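Local coordinates for protein intimin (Escherichia coli, PDB 6TPL) that probably serves as a bacterial outer-membrane adhesin, its extracellular passenger built partly of Ig-like domains held in a constitutively extended arrangement, at residues 172-178 with 190-196. Residues are numbered along the deposited sequence; the frame is centred on the assembly and turned at random.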
ATOM      1  N   THR A 172      -5.902  21.978  10.554  1.00 14.06           N
ATOM      2  CA  THR A 172      -4.983  21.774  11.664  1.00 14.69           C
ATOM      3  C   THR A 172      -3.947  20.726  11.292  1.00 16.85           C
ATOM      4  O   THR A 172      -4.225  19.820  10.497  1.00 13.20           O
ATOM      5  CB  THR A 172      -5.718  21.330  12.942  1.00 18.08           C
ATOM      6  OG1 THR A 172      -6.254  20.008  12.765  1.00 19.95           O
ATOM      7  CG2 THR A 172      -6.852  22.285  13.271  1.00 22.58           C
ATOM      8  N   PRO A 173      -2.743  20.822  11.849  1.00 18.61           N
ATOM      9  CA  PRO A 173      -1.678  19.881  11.493  1.00 15.35           C
ATOM     10  C   PRO A 173      -1.836  18.541  12.195  1.00 13.58           C
ATOM     11  O   PRO A 173      -2.484  18.421  13.237  1.00 16.00           O
ATOM     12  CB  PRO A 173      -0.406  20.592  11.971  1.00 14.03           C
ATOM     13  CG  PRO A 173      -0.876  21.385  13.174  1.00 18.55           C
ATOM     14  CD  PRO A 173      -2.298  21.812  12.849  1.00 20.34           C
ATOM     15  N   GLY A 174      -1.215  17.532  11.609  1.00 12.91           N
ATOM     16  CA  GLY A 174      -1.170  16.218  12.224  1.00 13.96           C
ATOM     17  C   GLY A 174      -1.220  15.119  11.189  1.00 13.73           C
ATOM     18  O   GLY A 174      -1.419  15.353   9.998  1.00 11.96           O
ATOM     19  N   LYS A 175      -1.020  13.892  11.677  1.00 12.28           N
ATOM     20  CA  LYS A 175      -1.119  12.713  10.836  1.00 12.02           C
ATOM     21  C   LYS A 175      -2.581  12.360  10.617  1.00 11.67           C
ATOM     22  O   LYS A 175      -3.409  12.498  11.520  1.00 11.99           O
ATOM     23  CB  LYS A 175      -0.390  11.531  11.467  1.00 15.32           C
ATOM     24  CG  LYS A 175       1.109  11.757  11.620  1.00 17.78           C
ATOM     25  CD  LYS A 175       1.836  10.485  12.024  1.00 23.28           C
ATOM     26  CE  LYS A 175       3.340  10.714  12.136  1.00 24.19           C
ATOM     27  NZ  LYS A 175       3.963  11.068  10.829  1.00 22.10           N
ATOM     28  N   SER A 176      -2.905  11.933   9.398  1.00 12.65           N
ATOM     29  CA  SER A 176      -4.268  11.553   9.054  1.00 12.97           C
ATOM     30  C   SER A 176      -4.274  10.183   8.396  1.00 10.83           C
ATOM     31  O   SER A 176      -3.462   9.900   7.506  1.00 13.91           O
ATOM     32  CB  SER A 176      -4.937  12.575   8.118  1.00 15.68           C
ATOM     33  OG  SER A 176      -6.247  12.158   7.778  1.00 15.14           O
ATOM     34  N   LEU A 177      -5.201   9.338   8.839  1.00 10.92           N
ATOM     35  CA  LEU A 177      -5.390   8.006   8.278  1.00 11.76           C
ATOM     36  C   LEU A 177      -6.776   7.939   7.655  1.00 10.67           C
ATOM     37  O   LEU A 177      -7.785   8.026   8.362  1.00 10.97           O
ATOM     38  CB  LEU A 177      -5.219   6.929   9.347  1.00 13.60           C
ATOM     39  CG  LEU A 177      -5.438   5.489   8.869  1.00 25.63           C
ATOM     40  CD1 LEU A 177      -4.556   5.182   7.669  1.00 29.06           C
ATOM     41  CD2 LEU A 177      -5.172   4.514  10.006  1.00 29.83           C
ATOM     42  N   VAL A 178      -6.818   7.784   6.338  1.00 10.41           N
ATOM     43  CA  VAL A 178      -8.064   7.586   5.612  1.00 10.43           C
ATOM     44  C   VAL A 178      -8.307   6.091   5.464  1.00 17.23           C
ATOM     45  O   VAL A 178      -7.384   5.320   5.192  1.00 10.21           O
ATOM     46  CB  VAL A 178      -8.016   8.284   4.240  1.00 15.71           C
ATOM     47  CG1 VAL A 178      -9.147   7.793   3.355  1.00 12.52           C
ATOM     48  CG2 VAL A 178      -8.102   9.798   4.403  1.00 10.47           C
ATOM     49  N   LYS A 190      -7.045   0.455   4.678  1.00 10.31           N
ATOM     50  CA  LYS A 190      -6.335   1.633   5.159  1.00 11.40           C
ATOM     51  C   LYS A 190      -5.497   2.230   4.035  1.00 12.94           C
ATOM     52  O   LYS A 190      -4.779   1.504   3.335  1.00 10.86           O
ATOM     53  CB  LYS A 190      -5.428   1.281   6.341  1.00 15.98           C
ATOM     54  CG  LYS A 190      -6.132   0.614   7.504  1.00 15.95           C
ATOM     55  CD  LYS A 190      -7.154   1.545   8.119  1.00 15.97           C
ATOM     56  CE  LYS A 190      -7.891   0.884   9.268  1.00 20.32           C
ATOM     57  NZ  LYS A 190      -8.895   1.800   9.879  1.00 19.61           N
ATOM     58  N   ALA A 191      -5.586   3.544   3.872  1.00  9.91           N
ATOM     59  CA  ALA A 191      -4.710   4.260   2.960  1.00  9.78           C
ATOM     60  C   ALA A 191      -3.352   4.484   3.616  1.00  9.82           C
ATOM     61  O   ALA A 191      -3.208   4.331   4.834  1.00  9.96           O
ATOM     62  CB  ALA A 191      -5.334   5.600   2.579  1.00  9.78           C
ATOM     63  N   PRO A 192      -2.333   4.846   2.836  1.00 13.33           N
ATOM     64  CA  PRO A 192      -1.089   5.324   3.450  1.00 15.47           C
ATOM     65  C   PRO A 192      -1.383   6.477   4.401  1.00 10.40           C
ATOM     66  O   PRO A 192      -2.226   7.332   4.120  1.00 10.34           O
ATOM     67  CB  PRO A 192      -0.245   5.781   2.255  1.00 16.11           C
ATOM     68  CG  PRO A 192      -0.828   5.074   1.058  1.00 18.14           C
ATOM     69  CD  PRO A 192      -2.294   4.895   1.360  1.00 13.65           C
ATOM     70  N   GLU A 193      -0.703   6.483   5.541  1.00 10.17           N
ATOM     71  CA  GLU A 193      -0.786   7.627   6.438  1.00 12.98           C
ATOM     72  C   GLU A 193      -0.194   8.855   5.755  1.00 11.11           C
ATOM     73  O   GLU A 193       0.784   8.761   5.011  1.00 14.10           O
ATOM     74  CB  GLU A 193      -0.046   7.327   7.743  1.00 15.54           C
ATOM     75  CG  GLU A 193      -0.327   8.310   8.855  1.00 18.43           C
ATOM     76  CD  GLU A 193       0.219   7.838  10.187  1.00 22.79           C
ATOM     77  OE1 GLU A 193       1.415   7.489  10.247  1.00 24.31           O
ATOM     78  OE2 GLU A 193      -0.554   7.806  11.166  1.00 26.26           O
ATOM     79  N   VAL A 194      -0.821  10.009   5.976  1.00 10.38           N
ATOM     80  CA  VAL A 194      -0.326  11.285   5.474  1.00 10.46           C
ATOM     81  C   VAL A 194      -0.193  12.237   6.653  1.00 10.77           C
ATOM     82  O   VAL A 194      -0.615  11.938   7.771  1.00 10.93           O
ATOM     83  CB  VAL A 194      -1.245  11.883   4.390  1.00 10.35           C
ATOM     84  CG1 VAL A 194      -1.412  10.898   3.235  1.00 10.13           C
ATOM     85  CG2 VAL A 194      -2.597  12.268   4.988  1.00 10.43           C
ATOM     86  N   GLU A 195       0.401  13.405   6.393  1.00 13.04           N
ATOM     87  CA  GLU A 195       0.585  14.391   7.451  1.00 12.54           C
ATOM     88  C   GLU A 195       0.392  15.808   6.925  1.00 11.52           C
ATOM     89  O   GLU A 195       0.926  16.173   5.872  1.00 11.48           O
ATOM     90  CB  GLU A 195       1.969  14.250   8.098  1.00 11.66           C
ATOM     91  CG  GLU A 195       2.167  15.168   9.299  1.00 12.98           C
ATOM     92  CD  GLU A 195       3.304  14.741  10.213  1.00 15.27           C
ATOM     93  OE1 GLU A 195       3.410  15.303  11.323  1.00 15.42           O
ATOM     94  OE2 GLU A 195       4.086  13.849   9.829  1.00 14.37           O
ATOM     95  N   PHE A 196      -0.374  16.598   7.676  1.00 11.68           N
ATOM     96  CA  PHE A 196      -0.582  18.010   7.391  1.00 11.94           C
ATOM     97  C   PHE A 196       0.312  18.850   8.293  1.00 12.38           C
ATOM     98  O   PHE A 196       0.486  18.536   9.475  1.00 12.60           O
ATOM     99  CB  PHE A 196      -2.048  18.392   7.594  1.00 12.04           C
ATOM    100  CG  PHE A 196      -2.976  17.786   6.583  1.00 11.72           C
ATOM    101  CD1 PHE A 196      -3.433  16.486   6.727  1.00 11.45           C
ATOM    102  CD2 PHE A 196      -3.396  18.522   5.493  1.00 11.79           C
ATOM    103  CE1 PHE A 196      -4.286  15.937   5.795  1.00 11.23           C
ATOM    104  CE2 PHE A 196      -4.246  17.983   4.560  1.00 11.60           C
ATOM    105  CZ  PHE A 196      -4.693  16.690   4.708  1.00 11.31           C
TER
HETATM  106  O   HOH W   1      -4.272   8.777   5.017  1.00  8.99           O
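Gly-174 and Phe-196 exchange both their backbone N-H...O bonds, the Phe-196 N to Gly-174 O bond measuring 2.8 Å, and Ser-176 and Val-194, the next hydrogen-bonded pair, do the same. These antiparallel hydrogen-bonded pairs flank the non-hydrogen-bonded pair Lys-175/Glu-195, where CA-H...O contacts fill in, among them Lys-175 CA to Val-194 O at 3.2 Å. The ladder then opens at Pro-192. There a water donates to Ser-176 O and Pro-192 O and accepts from Val-178 N, 3.0 Å away, before direct bonding resumes from Ala-191 N to Val-178 O, a nearly straight bond (168° at the hydrogen).

Charged groups gather on the Lys-175/Glu-195 face. Lys-175 runs out extended and bends only at its last torsion (chi4 -64°), which brings NZ to Glu-195 OE2 at 3.0 Å, above the carboxylate plane rather than within it. Glu-193 lays its carboxylate beside the Lys-175 methylenes, Glu-193 OE1 3.5 Å from Lys-175 CD; its charge is near NZ but not in a salt bridge. With an alanine at Glu-195 the carboxylate is gone, which would probably leave the Lys-175 ammonium without its salt-bridge mate and free to turn.

Apolar packing occupies the other face. Ser-176 CB lies at the edge of the Phe-196 ring, 4.1 Å from CE1, and also meets Val-194 CG2; Ser-176 OG bonds to Leu-148 O.

This face turns into the Ig-like beta sandwich: Phe-196 and Ser-176 pack on Leu-168 of strand 163-169, and Val-194 on Ile-124 and Tyr-126 of strand 124-132. The paired strands sit inside their mixed sheet, 174-181 also pairing with 141-146, and 194-197 running parallel to 115-117.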